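PDB 5O4J: HcgC from Methanococcus maripaludis S2, which probably methylates a pyridinol precursor at a ring carbon, using S-adenosylmethionine, during biosynthesis of the cofactor of [Fe]-hydrogenase. Local coordinates for residues Tyr56-Leu61 against Asp84-Met89; Asp187-Ile192 against Thr201-Lys206; Ser228-Ser233 against Glu244-Asn249. All coordinates share one frame; numbering follows the deposited sequence.

Interaction 1 of 3, residues Tyr56-Leu61 against Asp84-Met89; sequences YIAYSL and DGIKFM
I86 lays its CD1 methyl against the backbone and CB atoms of A58 and Y59, and that one methyl makes essentially the whole contact. I86 CD1 sits 3.4 Å from Y59 N and 3.6 Å from Y59 CA, so it presses on backbone as much as on side chain. A58 CB flanks I86 CD1 at 3.8 Å, while Y59 CB comes to 3.9 Å from the same CD1. Y59 has CG anti to its own N (chi1 -171°), which carries the phenol outward from the helix, roughly across its axis; the methyl then meets the ring at an edge, near its plane, rather than over a face. The helix, 54-60, is the connection of a beta-alpha-beta crossover between the parallel strands 42-48 and 65-72, part of the Rossmann-like sheet of this methyltransferase, and I86 leads into the outermost strand, 87-90, beside 65-72. I70 of strand 65-72 touches both partners, A58 as well as I86. On another side of the helix, I57 and S60 lie against helix 18-37. There the hydroxyl of S60 turns back to donate to the carbonyl of I57, OG to O at 2.7 Å.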
ATOM      1  N   TYR A  56      19.274  23.087 -14.507  1.00 22.46           N
ATOM      2  CA  TYR A  56      18.162  23.948 -14.894  1.00 23.46           C
ATOM      3  C   TYR A  56      17.991  25.113 -13.928  1.00 23.96           C
ATOM      4  O   TYR A  56      17.674  26.233 -14.346  1.00 24.01           O
ATOM      5  CB  TYR A  56      16.856  23.163 -14.977  1.00 22.89           C
ATOM      6  CG  TYR A  56      15.753  24.087 -15.415  1.00 25.13           C
ATOM      7  CD1 TYR A  56      15.695  24.544 -16.720  1.00 31.41           C
ATOM      8  CD2 TYR A  56      14.803  24.548 -14.518  1.00 25.90           C
ATOM      9  CE1 TYR A  56      14.709  25.422 -17.126  1.00 36.51           C
ATOM     10  CE2 TYR A  56      13.810  25.425 -14.916  1.00 31.22           C
ATOM     11  CZ  TYR A  56      13.766  25.856 -16.223  1.00 38.32           C
ATOM     12  OH  TYR A  56      12.783  26.732 -16.631  1.00 42.81           O
ATOM     13  N   ILE A  57      18.178  24.873 -12.635  1.00 23.46           N
ATOM     14  CA  ILE A  57      18.051  25.964 -11.672  1.00 22.65           C
ATOM     15  C   ILE A  57      19.040  27.074 -12.004  1.00 25.49           C
ATOM     16  O   ILE A  57      18.695  28.262 -12.002  1.00 23.84           O
ATOM     17  CB  ILE A  57      18.225  25.437 -10.240  1.00 21.82           C
ATOM     18  CG1 ILE A  57      16.967  24.679  -9.834  1.00 21.95           C
ATOM     19  CG2 ILE A  57      18.517  26.573  -9.259  1.00 22.10           C
ATOM     20  CD1 ILE A  57      17.089  23.904  -8.552  1.00 19.82           C
ATOM     21  N   ALA A  58      20.285  26.701 -12.298  1.00 26.24           N
ATOM     22  CA  ALA A  58      21.271  27.698 -12.700  1.00 30.48           C
ATOM     23  C   ALA A  58      20.829  28.433 -13.959  1.00 30.83           C
ATOM     24  O   ALA A  58      20.953  29.661 -14.047  1.00 28.51           O
ATOM     25  CB  ALA A  58      22.628  27.030 -12.919  1.00 31.29           C
ATOM     26  N   TYR A  59      20.313  27.703 -14.948  1.00 28.85           N
ATOM     27  CA  TYR A  59      19.810  28.351 -16.154  1.00 30.76           C
ATOM     28  C   TYR A  59      18.699  29.342 -15.819  1.00 29.14           C
ATOM     29  O   TYR A  59      18.643  30.439 -16.386  1.00 31.94           O
ATOM     30  CB  TYR A  59      19.313  27.310 -17.159  1.00 35.92           C
ATOM     31  CG  TYR A  59      18.987  27.923 -18.495  1.00 47.30           C
ATOM     32  CD1 TYR A  59      20.014  28.237 -19.377  1.00 57.23           C
ATOM     33  CD2 TYR A  59      17.685  28.202 -18.877  1.00 50.99           C
ATOM     34  CE1 TYR A  59      19.762  28.803 -20.602  1.00 60.53           C
ATOM     35  CE2 TYR A  59      17.418  28.776 -20.115  1.00 56.20           C
ATOM     36  CZ  TYR A  59      18.465  29.071 -20.969  1.00 63.13           C
ATOM     37  OH  TYR A  59      18.228  29.641 -22.200  1.00 72.47           O
ATOM     38  N   SER A  60      17.793  28.963 -14.916  1.00 26.35           N
ATOM     39  CA  SER A  60      16.666  29.826 -14.565  1.00 23.78           C
ATOM     40  C   SER A  60      17.112  31.114 -13.888  1.00 25.45           C
ATOM     41  O   SER A  60      16.322  32.060 -13.812  1.00 28.07           O
ATOM     42  CB  SER A  60      15.682  29.088 -13.650  1.00 25.39           C
ATOM     43  OG  SER A  60      16.162  28.986 -12.316  1.00 25.42           O
ATOM     44  N   LEU A  61      18.345  31.172 -13.385  1.00 24.06           N
ATOM     45  CA  LEU A  61      18.843  32.377 -12.731  1.00 24.31           C
ATOM     46  C   LEU A  61      19.385  33.409 -13.713  1.00 27.68           C
ATOM     47  O   LEU A  61      19.605  34.559 -13.319  1.00 28.57           O
ATOM     48  CB  LEU A  61      19.952  32.014 -11.744  1.00 25.71           C
ATOM     49  CG  LEU A  61      19.564  31.110 -10.577  1.00 26.53           C
ATOM     50  CD1 LEU A  61      20.823  30.700  -9.848  1.00 26.82           C
ATOM     51  CD2 LEU A  61      18.587  31.805  -9.633  1.00 25.54           C
ATOM     52  N   ASP A  84      26.344  27.353 -22.905  1.00 69.96           N
ATOM     53  CA  ASP A  84      27.513  28.096 -22.459  1.00 68.30           C
ATOM     54  C   ASP A  84      27.180  29.310 -21.602  1.00 54.76           C
ATOM     55  O   ASP A  84      28.101  29.904 -21.029  1.00 56.17           O
ATOM     56  CB  ASP A  84      28.330  28.544 -23.674  1.00 85.92           C
ATOM     57  CG  ASP A  84      28.929  27.375 -24.437  1.00 93.61           C
ATOM     58  OD1 ASP A  84      29.389  26.412 -23.788  1.00 97.15           O
ATOM     59  OD2 ASP A  84      28.944  27.423 -25.686  1.00 91.94           O
ATOM     60  N   GLY A  85      25.912  29.716 -21.505  1.00 47.62           N
ATOM     61  CA  GLY A  85      25.602  30.869 -20.677  1.00 45.97           C
ATOM     62  C   GLY A  85      25.900  30.657 -19.206  1.00 44.53           C
ATOM     63  O   GLY A  85      25.976  31.632 -18.449  1.00 44.15           O
ATOM     64  N   ILE A  86      26.066  29.407 -18.781  1.00 41.92           N
ATOM     65  CA  ILE A  86      26.449  29.070 -17.415  1.00 39.80           C
ATOM     66  C   ILE A  86      27.920  28.692 -17.403  1.00 34.36           C
ATOM     67  O   ILE A  86      28.359  27.873 -18.216  1.00 34.88           O
ATOM     68  CB  ILE A  86      25.590  27.931 -16.835  1.00 41.80           C
ATOM     69  CG1 ILE A  86      24.115  28.333 -16.781  1.00 46.94           C
ATOM     70  CG2 ILE A  86      26.100  27.515 -15.455  1.00 39.15           C
ATOM     71  CD1 ILE A  86      23.190  27.151 -16.641  1.00 52.63           C
ATOM     72  N   LYS A  87      28.681  29.297 -16.494  1.00 35.46           N
ATOM     73  CA  LYS A  87      30.077  28.934 -16.288  1.00 42.97           C
ATOM     74  C   LYS A  87      30.169  27.729 -15.355  1.00 37.04           C
ATOM     75  O   LYS A  87      29.448  27.646 -14.358  1.00 39.12           O
ATOM     76  CB  LYS A  87      30.836  30.131 -15.700  1.00 56.81           C
ATOM     77  CG  LYS A  87      32.199  29.835 -15.067  1.00 71.29           C
ATOM     78  CD  LYS A  87      33.264  29.472 -16.089  1.00 86.99           C
ATOM     79  CE  LYS A  87      34.018  30.709 -16.562  1.00100.68           C
ATOM     80  NZ  LYS A  87      35.070  30.375 -17.563  1.00110.07           N
ATOM     81  N   PHE A  88      31.053  26.790 -15.681  1.00 34.60           N
ATOM     82  CA  PHE A  88      31.284  25.625 -14.836  1.00 31.91           C
ATOM     83  C   PHE A  88      32.661  25.711 -14.200  1.00 32.44           C
ATOM     84  O   PHE A  88      33.651  26.010 -14.874  1.00 34.91           O
ATOM     85  CB  PHE A  88      31.180  24.315 -15.621  1.00 32.71           C
ATOM     86  CG  PHE A  88      31.358  23.077 -14.769  1.00 30.59           C
ATOM     87  CD1 PHE A  88      30.275  22.492 -14.143  1.00 29.21           C
ATOM     88  CD2 PHE A  88      32.606  22.500 -14.605  1.00 31.27           C
ATOM     89  CE1 PHE A  88      30.424  21.358 -13.366  1.00 28.46           C
ATOM     90  CE2 PHE A  88      32.769  21.374 -13.827  1.00 29.59           C
ATOM     91  CZ  PHE A  88      31.674  20.794 -13.206  1.00 27.64           C
ATOM     92  N   MET A  89      32.720  25.399 -12.910  1.00 29.18           N
ATOM     93  CA  MET A  89      33.967  25.330 -12.163  1.00 31.18           C
ATOM     94  C   MET A  89      33.948  24.055 -11.347  1.00 31.45           C
ATOM     95  O   MET A  89      32.949  23.767 -10.686  1.00 34.93           O
ATOM     96  CB  MET A  89      34.125  26.517 -11.206  1.00 36.12           C
ATOM     97  CG  MET A  89      34.354  27.863 -11.838  1.00 48.74           C
ATOM     98  SD  MET A  89      35.153  28.897 -10.602  1.00 57.34           S
ATOM     99  CE  MET A  89      33.787  29.690  -9.790  1.00 68.37           C
TER

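Interaction 2 of 3, residues Asp187-Ile192 against Thr201-Lys206; sequences DSCREI and TIPNLK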
ATOM      1  N   ASP A 187       4.612   4.723  -7.350  1.00 18.25           N
ATOM      2  CA  ASP A 187       3.232   4.891  -6.914  1.00 19.13           C
ATOM      3  C   ASP A 187       2.281   4.814  -8.108  1.00 19.25           C
ATOM      4  O   ASP A 187       1.191   4.247  -8.008  1.00 19.27           O
ATOM      5  CB  ASP A 187       3.065   6.220  -6.167  1.00 21.74           C
ATOM      6  CG  ASP A 187       3.526   6.144  -4.713  1.00 25.07           C
ATOM      7  OD1 ASP A 187       3.760   5.027  -4.219  1.00 26.83           O
ATOM      8  OD2 ASP A 187       3.636   7.203  -4.056  1.00 21.74           O
ATOM      9  N   SER A 188       2.695   5.354  -9.254  1.00 17.36           N
ATOM     10  CA  SER A 188       1.867   5.263 -10.451  1.00 16.32           C
ATOM     11  C   SER A 188       1.671   3.814 -10.873  1.00 18.02           C
ATOM     12  O   SER A 188       0.552   3.403 -11.186  1.00 16.48           O
ATOM     13  CB  SER A 188       2.488   6.075 -11.586  1.00 17.12           C
ATOM     14  OG  SER A 188       2.522   7.453 -11.278  1.00 18.19           O
ATOM     15  N   CYS A 189       2.748   3.025 -10.874  1.00 17.77           N
ATOM     16  CA  CYS A 189       2.659   1.622 -11.266  1.00 19.35           C
ATOM     17  C   CYS A 189       1.670   0.860 -10.404  1.00 20.27           C
ATOM     18  O   CYS A 189       0.913   0.023 -10.903  1.00 20.79           O
ATOM     19  CB  CYS A 189       4.030   0.963 -11.169  1.00 22.44           C
ATOM     20  SG  CYS A 189       5.096   1.379 -12.511  1.00 24.25           S
ATOM     21  N   ARG A 190       1.678   1.114  -9.101  1.00 22.28           N
ATOM     22  CA  ARG A 190       0.823   0.342  -8.216  1.00 24.66           C
ATOM     23  C   ARG A 190      -0.643   0.634  -8.494  1.00 22.64           C
ATOM     24  O   ARG A 190      -1.469  -0.287  -8.489  1.00 22.67           O
ATOM     25  CB  ARG A 190       1.213   0.619  -6.762  1.00 33.01           C
ATOM     26  CG  ARG A 190       2.627   0.080  -6.476  1.00 50.42           C
ATOM     27  CD  ARG A 190       3.008   0.044  -5.008  1.00 59.72           C
ATOM     28  NE  ARG A 190       4.252   0.776  -4.762  1.00 63.75           N
ATOM     29  CZ  ARG A 190       4.327   2.005  -4.253  1.00 66.99           C
ATOM     30  NH1 ARG A 190       3.228   2.666  -3.907  1.00 72.79           N
ATOM     31  NH2 ARG A 190       5.513   2.577  -4.079  1.00 61.27           N
ATOM     32  N   GLU A 191      -0.974   1.891  -8.820  1.00 20.39           N
ATOM     33  CA  GLU A 191      -2.352   2.228  -9.169  1.00 20.86           C
ATOM     34  C   GLU A 191      -2.721   1.732 -10.564  1.00 20.55           C
ATOM     35  O   GLU A 191      -3.840   1.252 -10.781  1.00 21.97           O
ATOM     36  CB  GLU A 191      -2.570   3.742  -9.084  1.00 24.48           C
ATOM     37  CG  GLU A 191      -4.019   4.126  -9.291  1.00 27.46           C
ATOM     38  CD  GLU A 191      -4.296   5.619  -9.155  1.00 32.19           C
ATOM     39  OE1 GLU A 191      -3.422   6.385  -8.683  1.00 29.26           O
ATOM     40  OE2 GLU A 191      -5.419   6.011  -9.521  1.00 32.00           O
ATOM     41  N   ILE A 192      -1.802   1.859 -11.528  1.00 17.41           N
ATOM     42  CA  ILE A 192      -2.062   1.389 -12.887  1.00 16.91           C
ATOM     43  C   ILE A 192      -2.332  -0.108 -12.892  1.00 18.53           C
ATOM     44  O   ILE A 192      -3.197  -0.598 -13.630  1.00 18.58           O
ATOM     45  CB  ILE A 192      -0.881   1.762 -13.802  1.00 16.92           C
ATOM     46  CG1 ILE A 192      -0.896   3.263 -14.079  1.00 19.65           C
ATOM     47  CG2 ILE A 192      -0.888   0.955 -15.105  1.00 18.67           C
ATOM     48  CD1 ILE A 192       0.445   3.828 -14.486  1.00 19.31           C
ATOM     49  N   THR A 201       2.593  -4.376 -14.861  1.00 16.89           N
ATOM     50  CA  THR A 201       2.956  -2.976 -15.050  1.00 19.02           C
ATOM     51  C   THR A 201       4.444  -2.813 -14.783  1.00 19.12           C
ATOM     52  O   THR A 201       4.915  -3.110 -13.679  1.00 22.50           O
ATOM     53  CB  THR A 201       2.144  -2.066 -14.122  1.00 19.05           C
ATOM     54  OG1 THR A 201       0.745  -2.293 -14.313  1.00 21.94           O
ATOM     55  CG2 THR A 201       2.447  -0.590 -14.396  1.00 18.84           C
ATOM     56  N   ILE A 202       5.172  -2.325 -15.779  1.00 18.21           N
ATOM     57  CA  ILE A 202       6.628  -2.229 -15.731  1.00 18.91           C
ATOM     58  C   ILE A 202       7.015  -0.780 -15.466  1.00 17.41           C
ATOM     59  O   ILE A 202       6.752   0.080 -16.323  1.00 20.23           O
ATOM     60  CB  ILE A 202       7.275  -2.713 -17.036  1.00 21.30           C
ATOM     61  CG1 ILE A 202       6.992  -4.196 -17.274  1.00 22.96           C
ATOM     62  CG2 ILE A 202       8.768  -2.395 -17.052  1.00 20.14           C
ATOM     63  CD1 ILE A 202       7.672  -5.136 -16.300  1.00 24.66           C
ATOM     64  N   PRO A 203       7.705  -0.479 -14.366  1.00 17.69           N
ATOM     65  CA  PRO A 203       8.407   0.805 -14.268  1.00 20.23           C
ATOM     66  C   PRO A 203       9.726   0.699 -15.014  1.00 19.67           C
ATOM     67  O   PRO A 203      10.528  -0.197 -14.747  1.00 19.62           O
ATOM     68  CB  PRO A 203       8.622   0.979 -12.767  1.00 17.80           C
ATOM     69  CG  PRO A 203       8.735  -0.435 -12.242  1.00 17.71           C
ATOM     70  CD  PRO A 203       7.971  -1.334 -13.194  1.00 18.38           C
ATOM     71  N   ASN A 204       9.938   1.594 -15.972  1.00 18.13           N
ATOM     72  CA  ASN A 204      11.149   1.538 -16.788  1.00 18.26           C
ATOM     73  C   ASN A 204      12.280   2.245 -16.053  1.00 21.47           C
ATOM     74  O   ASN A 204      12.791   3.288 -16.466  1.00 21.91           O
ATOM     75  CB  ASN A 204      10.887   2.132 -18.154  1.00 20.85           C
ATOM     76  CG  ASN A 204      10.025   1.236 -18.982  1.00 23.15           C
ATOM     77  OD1 ASN A 204      10.307   0.044 -19.095  1.00 24.83           O
ATOM     78  ND2 ASN A 204       8.938   1.778 -19.527  1.00 22.89           N
ATOM     79  N   LEU A 205      12.682   1.620 -14.948  1.00 21.62           N
ATOM     80  CA  LEU A 205      13.655   2.187 -14.032  1.00 19.86           C
ATOM     81  C   LEU A 205      14.957   1.401 -14.054  1.00 20.48           C
ATOM     82  O   LEU A 205      14.996   0.206 -14.370  1.00 21.09           O
ATOM     83  CB  LEU A 205      13.100   2.230 -12.609  1.00 19.45           C
ATOM     84  CG  LEU A 205      11.945   3.210 -12.409  1.00 19.45           C
ATOM     85  CD1 LEU A 205      11.304   3.041 -11.045  1.00 19.16           C
ATOM     86  CD2 LEU A 205      12.469   4.636 -12.567  1.00 19.46           C
ATOM     87  N   LYS A 206      16.023   2.107 -13.711  1.00 19.80           N
ATOM     88  CA  LYS A 206      17.340   1.524 -13.494  1.00 17.70           C
ATOM     89  C   LYS A 206      18.106   2.499 -12.617  1.00 16.68           C
ATOM     90  O   LYS A 206      17.600   3.561 -12.240  1.00 17.58           O
ATOM     91  CB  LYS A 206      18.068   1.264 -14.810  1.00 18.93           C
ATOM     92  CG  LYS A 206      18.345   2.544 -15.594  1.00 19.93           C
ATOM     93  CD  LYS A 206      19.302   2.314 -16.758  1.00 26.15           C
ATOM     94  CE  LYS A 206      20.735   2.160 -16.255  1.00 32.89           C
ATOM     95  NZ  LYS A 206      21.646   1.701 -17.324  1.00 28.17           N
TER
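C189 points its thiol from the helix at the strand, and SG lies over one face of the P203 ring, 3.6 Å from P203 CB and 3.7 Å from P203 N. A chi1 of -77° puts SG anti to its carbonyl carbon and beside the backbone N, from where it reaches P203 and still touches the methyl of T201, SG to CG2 3.8 Å. T201 in turn is wedged between C189 and I192, one turn further along the helix. Its side chain crosses that of I192 at about a right angle, and both branches of the threonine bear on a single methyl: I192 CG2 lies 3.7 Å from T201 CG2 and is equally close to T201 OG1. The hydroxyl is not stranded in this apolar setting, since OG1 is hydrogen-bonded to OD1 of N193, the next residue of the helix. Were an alanine here, both branches would be gone, which would probably open a gap between C189 and I192 and take from the N193 amide oxygen its hydroxyl partner. I230, on the neighbouring strand 230-234, touches C189, I192 and T201 and so closes the buried cluster from within the chain. M186 of the second subunit packs on C189 and P203, making this also part of the subunit interface. The CB of I202 points away from the helix; the I202 side chain is about 9 Å from a bound pyridinol. The axes of 187-192 and 201-203 run antiparallel at 174° and approach to 8.3 Å, as befits a short turn joining helix 177-193 directly to strand 198-203: an alpha-beta hairpin in which the helix folds back over a strand that is outermost, within this chain, in a four-stranded antiparallel sheet.

Interaction 3 of 3, residues Ser228-Ser233 against Glu244-Asn249; sequences SAITVS and EILSKN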
ATOM      1  N   SER A 228       9.973   5.947 -22.134  1.00 20.72           N
ATOM      2  CA  SER A 228       8.679   5.928 -21.470  1.00 18.32           C
ATOM      3  C   SER A 228       8.857   5.562 -20.004  1.00 17.93           C
ATOM      4  O   SER A 228       9.585   4.627 -19.672  1.00 21.32           O
ATOM      5  CB  SER A 228       7.746   4.905 -22.130  1.00 19.69           C
ATOM      6  OG  SER A 228       7.401   5.274 -23.449  1.00 24.82           O
ATOM      7  N   ALA A 229       8.160   6.283 -19.122  1.00 18.50           N
ATOM      8  CA  ALA A 229       8.258   5.977 -17.699  1.00 19.40           C
ATOM      9  C   ALA A 229       7.700   4.592 -17.387  1.00 21.64           C
ATOM     10  O   ALA A 229       8.235   3.883 -16.528  1.00 18.82           O
ATOM     11  CB  ALA A 229       7.546   7.039 -16.859  1.00 16.99           C
ATOM     12  N   ILE A 230       6.624   4.192 -18.057  1.00 17.78           N
ATOM     13  CA  ILE A 230       5.908   2.965 -17.720  1.00 16.84           C
ATOM     14  C   ILE A 230       5.490   2.237 -18.984  1.00 19.23           C
ATOM     15  O   ILE A 230       5.064   2.855 -19.960  1.00 19.20           O
ATOM     16  CB  ILE A 230       4.670   3.252 -16.847  1.00 17.58           C
ATOM     17  CG1 ILE A 230       5.125   3.814 -15.497  1.00 19.22           C
ATOM     18  CG2 ILE A 230       3.863   1.979 -16.612  1.00 19.02           C
ATOM     19  CD1 ILE A 230       4.012   4.278 -14.585  1.00 21.10           C
ATOM     20  N   THR A 231       5.585   0.913 -18.943  1.00 18.06           N
ATOM     21  CA  THR A 231       5.059   0.034 -19.979  1.00 17.92           C
ATOM     22  C   THR A 231       4.057  -0.922 -19.344  1.00 19.46           C
ATOM     23  O   THR A 231       4.326  -1.500 -18.287  1.00 20.51           O
ATOM     24  CB  THR A 231       6.198  -0.728 -20.658  1.00 17.97           C
ATOM     25  OG1 THR A 231       7.095   0.217 -21.249  1.00 20.51           O
ATOM     26  CG2 THR A 231       5.670  -1.673 -21.732  1.00 18.95           C
ATOM     27  N   VAL A 232       2.888  -1.060 -19.967  1.00 18.43           N
ATOM     28  CA  VAL A 232       1.796  -1.834 -19.396  1.00 17.41           C
ATOM     29  C   VAL A 232       1.407  -2.952 -20.350  1.00 20.43           C
ATOM     30  O   VAL A 232       1.364  -2.753 -21.570  1.00 22.33           O
ATOM     31  CB  VAL A 232       0.569  -0.949 -19.094  1.00 20.63           C
ATOM     32  CG1 VAL A 232      -0.424  -1.741 -18.261  1.00 22.39           C
ATOM     33  CG2 VAL A 232       0.982   0.328 -18.391  1.00 27.38           C
ATOM     34  N   SER A 233       1.084  -4.109 -19.780  1.00 18.60           N
ATOM     35  CA  SER A 233       0.501  -5.240 -20.497  1.00 17.50           C
ATOM     36  C   SER A 233      -0.947  -5.389 -20.039  1.00 19.40           C
ATOM     37  O   SER A 233      -1.211  -5.509 -18.836  1.00 21.53           O
ATOM     38  CB  SER A 233       1.300  -6.517 -20.230  1.00 20.63           C
ATOM     39  OG  SER A 233       0.751  -7.635 -20.913  1.00 22.10           O
ATOM     40  N   GLU A 244      -3.097   9.775 -17.086  1.00 22.70           N
ATOM     41  CA  GLU A 244      -3.751  10.507 -16.004  0.52 26.07           C
ATOM     42  C   GLU A 244      -3.144  10.159 -14.648  1.00 22.44           C
ATOM     43  O   GLU A 244      -2.939  11.048 -13.812  1.00 18.56           O
ATOM     44  CB  GLU A 244      -5.254  10.226 -16.001  0.52 29.90           C
ATOM     45  CG  GLU A 244      -6.025  10.877 -17.149  0.52 35.42           C
ATOM     46  CD  GLU A 244      -6.414  12.320 -16.865  0.52 39.95           C
ATOM     47  OE1 GLU A 244      -6.644  13.075 -17.832  0.52 37.42           O
ATOM     48  OE2 GLU A 244      -6.499  12.698 -15.676  0.52 41.49           O
ATOM     49  N   ILE A 245      -2.846   8.880 -14.405  1.00 20.27           N
ATOM     50  CA  ILE A 245      -2.278   8.485 -13.121  1.00 20.70           C
ATOM     51  C   ILE A 245      -0.877   9.057 -12.951  1.00 20.65           C
ATOM     52  O   ILE A 245      -0.516   9.538 -11.872  1.00 21.06           O
ATOM     53  CB  ILE A 245      -2.292   6.951 -12.991  1.00 23.70           C
ATOM     54  CG1 ILE A 245      -3.731   6.479 -12.794  1.00 27.79           C
ATOM     55  CG2 ILE A 245      -1.406   6.486 -11.845  1.00 21.61           C
ATOM     56  CD1 ILE A 245      -3.932   5.023 -13.074  1.00 23.69           C
ATOM     57  N   LEU A 246      -0.054   8.976 -13.997  1.00 23.41           N
ATOM     58  CA  LEU A 246       1.281   9.559 -13.935  1.00 20.97           C
ATOM     59  C   LEU A 246       1.197  11.054 -13.692  1.00 19.59           C
ATOM     60  O   LEU A 246       1.900  11.594 -12.838  1.00 19.46           O
ATOM     61  CB  LEU A 246       2.042   9.288 -15.230  1.00 20.01           C
ATOM     62  CG  LEU A 246       2.766   7.954 -15.273  1.00 21.62           C
ATOM     63  CD1 LEU A 246       3.142   7.639 -16.721  1.00 24.88           C
ATOM     64  CD2 LEU A 246       3.988   7.998 -14.363  1.00 21.79           C
ATOM     65  N   SER A 247       0.342  11.744 -14.461  1.00 17.42           N
ATOM     66  CA  SER A 247       0.225  13.191 -14.318  0.59 18.50           C
ATOM     67  C   SER A 247      -0.233  13.574 -12.918  1.00 19.34           C
ATOM     68  O   SER A 247       0.277  14.539 -12.339  1.00 19.04           O
ATOM     69  CB  SER A 247      -0.737  13.747 -15.367  0.59 19.87           C
ATOM     70  OG  SER A 247      -0.144  13.685 -16.652  0.59 21.63           O
ATOM     71  N   LYS A 248      -1.203  12.840 -12.364  1.00 19.54           N
ATOM     72  CA  LYS A 248      -1.664  13.123 -11.006  1.00 18.01           C
ATOM     73  C   LYS A 248      -0.532  12.984 -10.002  1.00 18.38           C
ATOM     74  O   LYS A 248      -0.372  13.822  -9.105  1.00 19.05           O
ATOM     75  CB  LYS A 248      -2.820  12.190 -10.648  1.00 22.91           C
ATOM     76  CG  LYS A 248      -3.265  12.225  -9.186  1.00 34.92           C
ATOM     77  CD  LYS A 248      -4.393  11.226  -8.941  1.00 51.26           C
ATOM     78  CE  LYS A 248      -3.918   9.772  -9.005  1.00 55.12           C
ATOM     79  NZ  LYS A 248      -5.058   8.826  -8.844  1.00 55.39           N
ATOM     80  N   ASN A 249       0.283  11.943 -10.142  1.00 19.49           N
ATOM     81  CA  ASN A 249       1.370  11.763  -9.190  1.00 17.35           C
ATOM     82  C   ASN A 249       2.452  12.820  -9.361  1.00 17.77           C
ATOM     83  O   ASN A 249       3.040  13.265  -8.371  1.00 18.10           O
ATOM     84  CB  ASN A 249       1.935  10.355  -9.310  1.00 17.80           C
ATOM     85  CG  ASN A 249       1.185   9.386  -8.446  1.00 21.35           C
ATOM     86  OD1 ASN A 249       1.157   9.547  -7.228  1.00 23.02           O
ATOM     87  ND2 ASN A 249       0.561   8.395  -9.052  1.00 21.03           N
TER
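I230 and L246 meet through their branch ends, the CD1 methyl of I230 lying 3.7 Å from L246 CD2 and 3.9 Å from L246 CG. This is helix-on-sheet packing: helix 239-251 covers one face of a four-stranded antiparallel sheet, reached here at an inner strand, 230-234. The two side chains run antiparallel alongside one another, I230 reaching out from the sheet with its chain extended (chi2 174°) and L246 out from the helix. The other leucine methyl, CD1, stands more loosely over A229, 4.4 Å from its CB. Around this pair, I230 also touches C189 and I192, while L246 touches S188, so helix 177-193 packs on the same two side chains. The strand and the residue before it are held by backbone bonds, A229 with I16 and N204, I230 with S14, and T231 with I202, while the helix is tied to helix 177-193 by the salt bridge from K248 NZ to E191 OE2. N249 makes a weak link to the S188 hydroxyl, and its ND2 also bends back to I245 O, a weak bond of 3.2 Å with an N-H...O angle of 132°.

Overall arrangement
Along the chain the three contacts come in series. Interaction 1 lies across the chain's centre from the other two, its centre about 33 Å from that of interaction 2 and about 31 Å from that of interaction 3. It belongs to the edge of the seven-stranded mixed sheet, the Rossmann-like part whose S-adenosyl-L-homocysteine site includes S53 and D72. Interactions 2 and 3, with centres about 7 Å apart, share the four-stranded antiparallel sheet, where strands 198-203 and 230-234 are neighbours joined by backbone bonds such as I202 N to T231 O; helices 177-193 and 239-251 lie side by side over it. These two contacts therefore form one continuous core, adjoining the second subunit.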